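Local coordinates for probable oxidoreductase protein (Rhizobium etli, PDB 4FB5) that probably acts as an oxidoreductase of the GFO/IDH/MocA family that binds a nucleotide cofactor, at residues V175-D189 with R273-Y287. Residues are numbered along the deposited sequence; the frame is centred on the assembly and turned at random.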
loop_
_atom_site.group_PDB
_atom_site.type_symbol
_atom_site.label_atom_id
_atom_site.label_comp_id
_atom_site.label_asym_id
_atom_site.label_seq_id
_atom_site.Cartn_x
_atom_site.Cartn_y
_atom_site.Cartn_z
ATOM N N VAL A 175 -14.365 9.935 19.908
ATOM C CA VAL A 175 -14.729 9.448 18.588
ATOM C C VAL A 175 -15.966 10.199 18.134
ATOM O O VAL A 175 -16.906 10.225 18.876
ATOM C CB VAL A 175 -14.957 7.934 18.645
ATOM C CG1 VAL A 175 -15.516 7.411 17.350
ATOM C CG2 VAL A 175 -13.618 7.227 18.985
ATOM N N ASN A 176 -15.903 10.860 16.969
ATOM C CA ASN A 176 -16.990 11.613 16.366
ATOM C C ASN A 176 -17.662 10.734 15.283
ATOM O O ASN A 176 -18.890 10.644 15.253
ATOM C CB ASN A 176 -16.516 12.855 15.565
ATOM C CG ASN A 176 -15.371 13.629 16.207
ATOM O OD1 ASN A 176 -15.468 14.095 17.363
ATOM N ND2 ASN A 176 -14.296 13.849 15.443
ATOM N N HIS A 177 -16.857 10.145 14.379
ATOM C CA HIS A 177 -17.334 9.478 13.171
ATOM C C HIS A 177 -16.740 8.089 12.952
ATOM O O HIS A 177 -15.568 7.834 13.230
ATOM C CB HIS A 177 -16.964 10.338 11.997
ATOM C CG HIS A 177 -17.454 9.833 10.686
ATOM N ND1 HIS A 177 -18.691 9.258 10.524
ATOM C CD2 HIS A 177 -16.899 9.881 9.451
ATOM C CE1 HIS A 177 -18.868 8.949 9.251
ATOM N NE2 HIS A 177 -17.799 9.324 8.577
ATOM N N VAL A 178 -17.533 7.176 12.440
ATOM C CA VAL A 178 -17.008 5.840 12.188
ATOM C C VAL A 178 -17.546 5.268 10.902
ATOM O O VAL A 178 -18.727 5.314 10.697
ATOM C CB VAL A 178 -17.346 4.868 13.313
ATOM C CG1 VAL A 178 -16.923 3.456 12.927
ATOM C CG2 VAL A 178 -16.696 5.315 14.598
ATOM N N ARG A 179 -16.655 4.721 10.072
ATOM C CA ARG A 179 -16.973 4.057 8.797
ATOM C C ARG A 179 -16.639 2.578 8.865
ATOM O O ARG A 179 -15.591 2.228 9.398
ATOM C CB ARG A 179 -16.140 4.687 7.700
ATOM C CG ARG A 179 -16.707 5.993 7.322
ATOM C CD ARG A 179 -15.743 6.798 6.515
ATOM N NE ARG A 179 -16.034 8.236 6.496
ATOM C CZ ARG A 179 -15.306 9.126 5.819
ATOM N NH1 ARG A 179 -14.249 8.710 5.126
ATOM N NH2 ARG A 179 -15.592 10.440 5.839
ATOM N N VAL A 180 -17.465 1.703 8.289
ATOM C CA VAL A 180 -17.200 0.234 8.360
ATOM C C VAL A 180 -17.661 -0.518 7.141
ATOM O O VAL A 180 -18.814 -0.431 6.823
ATOM C CB VAL A 180 -17.908 -0.388 9.557
ATOM C CG1 VAL A 180 -17.613 -1.827 9.618
ATOM C CG2 VAL A 180 -17.345 0.190 10.752
ATOM N N GLU A 181 -16.807 -1.259 6.445
ATOM C CA GLU A 181 -17.225 -1.824 5.146
ATOM C C GLU A 181 -17.055 -3.286 5.238
ATOM O O GLU A 181 -15.988 -3.725 5.617
ATOM C CB GLU A 181 -16.358 -1.333 3.980
ATOM C CG GLU A 181 -16.542 0.164 3.563
ATOM C CD GLU A 181 -15.349 0.758 2.722
ATOM O OE1 GLU A 181 -14.853 0.078 1.782
ATOM O OE2 GLU A 181 -14.899 1.913 2.974
HETATM N N MSE A 182 -18.064 -4.073 4.911
HETATM C CA MSE A 182 -17.781 -5.500 4.728
HETATM C C MSE A 182 -18.120 -6.009 3.346
HETATM O O MSE A 182 -19.306 -6.085 2.995
HETATM C CB MSE A 182 -18.385 -6.420 5.797
HETATM C CG MSE A 182 -18.050 -7.885 5.510
HETATM SE SE MSE A 182 -18.343 -9.049 7.027
HETATM C CE MSE A 182 -17.587 -10.789 6.476
ATOM N N ASP A 183 -17.070 -6.375 2.595
ATOM C CA ASP A 183 -17.214 -6.821 1.209
ATOM C C ASP A 183 -16.572 -8.165 0.817
ATOM O O ASP A 183 -15.436 -8.506 1.231
ATOM C CB ASP A 183 -16.725 -5.754 0.259
ATOM C CG ASP A 183 -17.108 -4.387 0.694
ATOM O OD1 ASP A 183 -18.314 -4.156 1.008
ATOM O OD2 ASP A 183 -16.191 -3.517 0.718
ATOM N N GLU A 184 -17.318 -8.921 0.020
ATOM C CA GLU A 184 -16.800 -10.096 -0.644
ATOM C C GLU A 184 -17.378 -10.129 -2.038
ATOM O O GLU A 184 -18.104 -9.246 -2.401
ATOM C CB GLU A 184 -17.084 -11.373 0.154
ATOM C CG GLU A 184 -16.648 -11.278 1.615
ATOM C CD GLU A 184 -16.509 -12.627 2.352
ATOM O OE1 GLU A 184 -16.655 -13.692 1.700
ATOM O OE2 GLU A 184 -16.236 -12.618 3.595
ATOM N N ASP A 185 -17.035 -11.123 -2.836
ATOM C CA ASP A 185 -17.534 -11.191 -4.201
ATOM C C ASP A 185 -18.097 -12.543 -4.592
ATOM O O ASP A 185 -18.194 -12.833 -5.775
ATOM C CB ASP A 185 -16.479 -10.768 -5.213
ATOM C CG ASP A 185 -15.225 -11.635 -5.157
ATOM O OD1 ASP A 185 -15.229 -12.676 -4.437
ATOM O OD2 ASP A 185 -14.231 -11.254 -5.821
ATOM N N PHE A 186 -18.489 -13.351 -3.602
ATOM C CA PHE A 186 -19.046 -14.658 -3.916
ATOM C C PHE A 186 -20.496 -14.611 -4.452
ATOM O O PHE A 186 -21.007 -15.635 -4.892
ATOM C CB PHE A 186 -18.894 -15.658 -2.741
ATOM C CG PHE A 186 -19.754 -15.361 -1.561
ATOM C CD1 PHE A 186 -21.071 -15.760 -1.532
ATOM C CD2 PHE A 186 -19.235 -14.713 -0.441
ATOM C CE1 PHE A 186 -21.934 -15.468 -0.406
ATOM C CE2 PHE A 186 -20.062 -14.461 0.697
ATOM C CZ PHE A 186 -21.430 -14.838 0.697
HETATM N N MSE A 187 -21.142 -13.443 -4.442
HETATM C CA MSE A 187 -22.384 -13.295 -5.220
HETATM C C MSE A 187 -22.212 -12.409 -6.449
HETATM O O MSE A 187 -23.210 -12.048 -7.087
HETATM C CB MSE A 187 -23.525 -12.758 -4.372
HETATM C CG MSE A 187 -23.726 -13.581 -3.126
HETATM SE SE MSE A 187 -24.880 -15.146 -3.409
HETATM C CE MSE A 187 -23.937 -16.215 -2.236
ATOM N N ALA A 188 -20.987 -12.048 -6.787
ATOM C CA ALA A 188 -20.798 -11.084 -7.854
ATOM C C ALA A 188 -21.164 -11.689 -9.170
ATOM O O ALA A 188 -21.703 -11.017 -10.020
ATOM C CB ALA A 188 -19.380 -10.609 -7.905
ATOM N N ASP A 189 -20.859 -12.956 -9.346
ATOM C CA ASP A 189 -21.083 -13.587 -10.622
ATOM C C ASP A 189 -22.571 -13.923 -10.752
ATOM O O ASP A 189 -23.116 -14.746 -10.012
ATOM C CB ASP A 189 -20.191 -14.795 -10.788
ATOM C CG ASP A 189 -20.560 -15.628 -11.958
ATOM O OD1 ASP A 189 -21.557 -15.328 -12.652
ATOM O OD2 ASP A 189 -19.858 -16.635 -12.189
ATOM N N ARG A 273 -22.061 -8.210 -0.982
ATOM C CA ARG A 273 -21.675 -9.579 -1.297
ATOM C C ARG A 273 -21.415 -9.784 -2.786
ATOM O O ARG A 273 -21.161 -10.906 -3.224
ATOM C CB ARG A 273 -22.746 -10.560 -0.813
ATOM C CG ARG A 273 -23.138 -10.382 0.644
ATOM C CD ARG A 273 -24.604 -10.720 0.865
ATOM N NE ARG A 273 -24.788 -12.103 1.296
ATOM C CZ ARG A 273 -25.823 -12.861 0.951
ATOM N NH1 ARG A 273 -26.774 -12.372 0.168
ATOM N NH2 ARG A 273 -25.908 -14.110 1.390
ATOM N N ALA A 274 -21.475 -8.708 -3.566
ATOM C CA ALA A 274 -21.237 -8.822 -4.964
ATOM C C ALA A 274 -20.257 -7.748 -5.323
ATOM O O ALA A 274 -20.475 -6.943 -6.225
ATOM C CB ALA A 274 -22.541 -8.658 -5.717
ATOM N N ALA A 275 -19.152 -7.722 -4.603
ATOM C CA ALA A 275 -18.173 -6.645 -4.791
ATOM C C ALA A 275 -16.932 -7.245 -5.377
ATOM O O ALA A 275 -16.046 -7.664 -4.619
ATOM C CB ALA A 275 -17.871 -5.969 -3.441
ATOM N N TRP A 276 -16.875 -7.313 -6.715
ATOM C CA TRP A 276 -15.780 -7.997 -7.428
ATOM C C TRP A 276 -14.409 -7.553 -6.954
ATOM O O TRP A 276 -14.126 -6.347 -6.905
ATOM C CB TRP A 276 -15.834 -7.783 -8.920
ATOM C CG TRP A 276 -16.715 -8.735 -9.675
ATOM C CD1 TRP A 276 -17.844 -8.396 -10.424
ATOM C CD2 TRP A 276 -16.587 -10.143 -9.775
ATOM N NE1 TRP A 276 -18.385 -9.499 -10.978
ATOM C CE2 TRP A 276 -17.646 -10.595 -10.614
ATOM C CE3 TRP A 276 -15.711 -11.073 -9.231
ATOM C CZ2 TRP A 276 -17.839 -11.953 -10.938
ATOM C CZ3 TRP A 276 -15.910 -12.426 -9.510
ATOM C CH2 TRP A 276 -16.968 -12.860 -10.385
ATOM N N GLY A 277 -13.572 -8.546 -6.614
ATOM C CA GLY A 277 -12.242 -8.280 -6.138
ATOM C C GLY A 277 -12.100 -7.999 -4.656
ATOM O O GLY A 277 -11.011 -7.907 -4.169
ATOM N N ARG A 278 -13.184 -7.856 -3.918
ATOM C CA ARG A 278 -13.054 -7.919 -2.491
ATOM C C ARG A 278 -13.171 -9.392 -2.068
ATOM O O ARG A 278 -14.084 -10.099 -2.481
ATOM C CB ARG A 278 -14.144 -7.069 -1.864
ATOM C CG ARG A 278 -14.191 -5.601 -2.385
ATOM C CD ARG A 278 -12.892 -4.941 -2.122
ATOM N NE ARG A 278 -12.917 -3.474 -2.112
ATOM C CZ ARG A 278 -11.806 -2.764 -1.949
ATOM N NH1 ARG A 278 -10.690 -3.421 -1.811
ATOM N NH2 ARG A 278 -11.802 -1.444 -1.961
ATOM N N LYS A 279 -12.250 -9.886 -1.259
ATOM C CA LYS A 279 -12.286 -11.306 -0.900
ATOM C C LYS A 279 -12.719 -11.485 0.519
ATOM O O LYS A 279 -13.598 -12.306 0.802
ATOM C CB LYS A 279 -10.942 -11.990 -1.111
ATOM C CG LYS A 279 -10.339 -11.853 -2.564
ATOM C CD LYS A 279 -11.380 -12.122 -3.661
ATOM C CE LYS A 279 -10.712 -12.226 -5.008
ATOM N NZ LYS A 279 -11.658 -12.314 -6.168
ATOM N N GLY A 280 -12.120 -10.742 1.431
ATOM C CA GLY A 280 -12.431 -10.944 2.821
ATOM C C GLY A 280 -12.293 -9.617 3.494
ATOM O O GLY A 280 -11.716 -9.552 4.558
ATOM N N ARG A 281 -12.808 -8.554 2.862
ATOM C CA ARG A 281 -12.539 -7.208 3.305
ATOM C C ARG A 281 -13.495 -6.792 4.417
ATOM O O ARG A 281 -14.715 -6.911 4.279
ATOM C CB ARG A 281 -12.686 -6.234 2.153
ATOM C CG ARG A 281 -12.710 -4.735 2.567
ATOM C CD ARG A 281 -12.607 -3.933 1.296
ATOM N NE ARG A 281 -12.976 -2.530 1.376
ATOM C CZ ARG A 281 -12.088 -1.554 1.526
ATOM N NH1 ARG A 281 -10.787 -1.838 1.610
ATOM N NH2 ARG A 281 -12.500 -0.296 1.582
ATOM N N ILE A 282 -12.938 -6.264 5.493
ATOM C CA ILE A 282 -13.706 -5.531 6.467
ATOM C C ILE A 282 -12.866 -4.324 6.704
ATOM O O ILE A 282 -11.717 -4.472 7.152
ATOM C CB ILE A 282 -13.766 -6.296 7.783
ATOM C CG1 ILE A 282 -14.521 -7.609 7.567
ATOM C CG2 ILE A 282 -14.382 -5.434 8.837
ATOM C CD1 ILE A 282 -14.623 -8.499 8.781
ATOM N N ALA A 283 -13.380 -3.150 6.384
ATOM C CA ALA A 283 -12.551 -1.954 6.477
ATOM C C ALA A 283 -13.172 -1.044 7.479
ATOM O O ALA A 283 -14.351 -0.674 7.397
ATOM C CB ALA A 283 -12.417 -1.253 5.147
ATOM N N LEU A 284 -12.379 -0.670 8.443
ATOM C CA LEU A 284 -12.896 0.116 9.524
ATOM C C LEU A 284 -12.088 1.383 9.656
ATOM O O LEU A 284 -10.868 1.320 9.697
ATOM C CB LEU A 284 -12.831 -0.741 10.758
ATOM C CG LEU A 284 -13.035 -0.120 12.110
ATOM C CD1 LEU A 284 -14.434 0.344 12.177
ATOM C CD2 LEU A 284 -12.778 -1.230 13.125
ATOM N N GLN A 285 -12.760 2.528 9.635
ATOM C CA GLN A 285 -12.094 3.809 9.860
ATOM C C GLN A 285 -12.746 4.511 11.039
ATOM O O GLN A 285 -13.968 4.634 11.095
ATOM C CB GLN A 285 -12.141 4.723 8.634
ATOM C CG GLN A 285 -11.734 4.070 7.314
ATOM C CD GLN A 285 -12.231 4.891 6.100
ATOM O OE1 GLN A 285 -13.183 4.487 5.384
ATOM N NE2 GLN A 285 -11.605 6.069 5.882
ATOM N N ILE A 286 -11.937 4.947 11.995
ATOM C CA ILE A 286 -12.445 5.593 13.210
ATOM C C ILE A 286 -11.902 7.002 13.376
ATOM O O ILE A 286 -10.723 7.193 13.342
ATOM C CB ILE A 286 -12.035 4.834 14.428
ATOM C CG1 ILE A 286 -12.363 3.353 14.272
ATOM C CG2 ILE A 286 -12.702 5.444 15.636
ATOM C CD1 ILE A 286 -11.646 2.488 15.323
ATOM N N TYR A 287 -12.742 7.996 13.580
ATOM C CA TYR A 287 -12.218 9.365 13.626
ATOM C C TYR A 287 -12.583 10.062 14.933
ATOM O O TYR A 287 -13.782 10.154 15.284
ATOM C CB TYR A 287 -12.665 10.190 12.429
ATOM C CG TYR A 287 -12.168 9.690 11.095
ATOM C CD1 TYR A 287 -10.896 9.969 10.649
ATOM C CD2 TYR A 287 -12.990 8.974 10.258
ATOM C CE1 TYR A 287 -10.449 9.498 9.400
ATOM C CE2 TYR A 287 -12.553 8.498 9.031
ATOM C CZ TYR A 287 -11.289 8.764 8.605
ATOM O OH TYR A 287 -10.860 8.297 7.366
#
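Strands 175-183 and 281-287 run antiparallel, R179 and Q285 trading backbone bonds in both directions, as do E181 with A283 and D183 with R281. At one end lies a classic beta bulge: N176 N and H177 N both donate to Y287 O. The pair lies inside the large mixed sheet of the C-terminal domain, where helix 206-221 packs on V180 and M182.

Apolar contacts gather on that helix-covered face: V178 CG2 meets I286 CG2, V180 CG2 meets L284 CD1, and M182 CG and SE meet I282 CG1.

The other face is largely polar. R281, its chain extended from a CG anti to the backbone N (chi1 168°), forms a salt bridge from its guanidinium edge to E181 OE1, with a weak, long bond from NE to D183 OD2 (3.4 Å). One face of this guanidinium lies over A283 CB; over the opposite face lies NH2 of R278, whose polar partner is Y287 of the second subunit. R179 NE donates to H177 NE2 (2.9 Å), while its NH1 and NH2 reach E181 and D183 of the second subunit.

Beyond the strands, D185 OD2 takes G277 N-H, within the type II turn A275-R278, on its anti side and K279 NZ (2.8 Å) on its syn lone pair. A188 CB sits over the five-membered ring of W276, 3.3 Å from its centroid, a CH-pi contact. A leucine in place of W276 would probably forfeit this flat cover and leave A188 less firmly packed.

The principle is economy: charges bracing the strand pair probably also hold the second subunit.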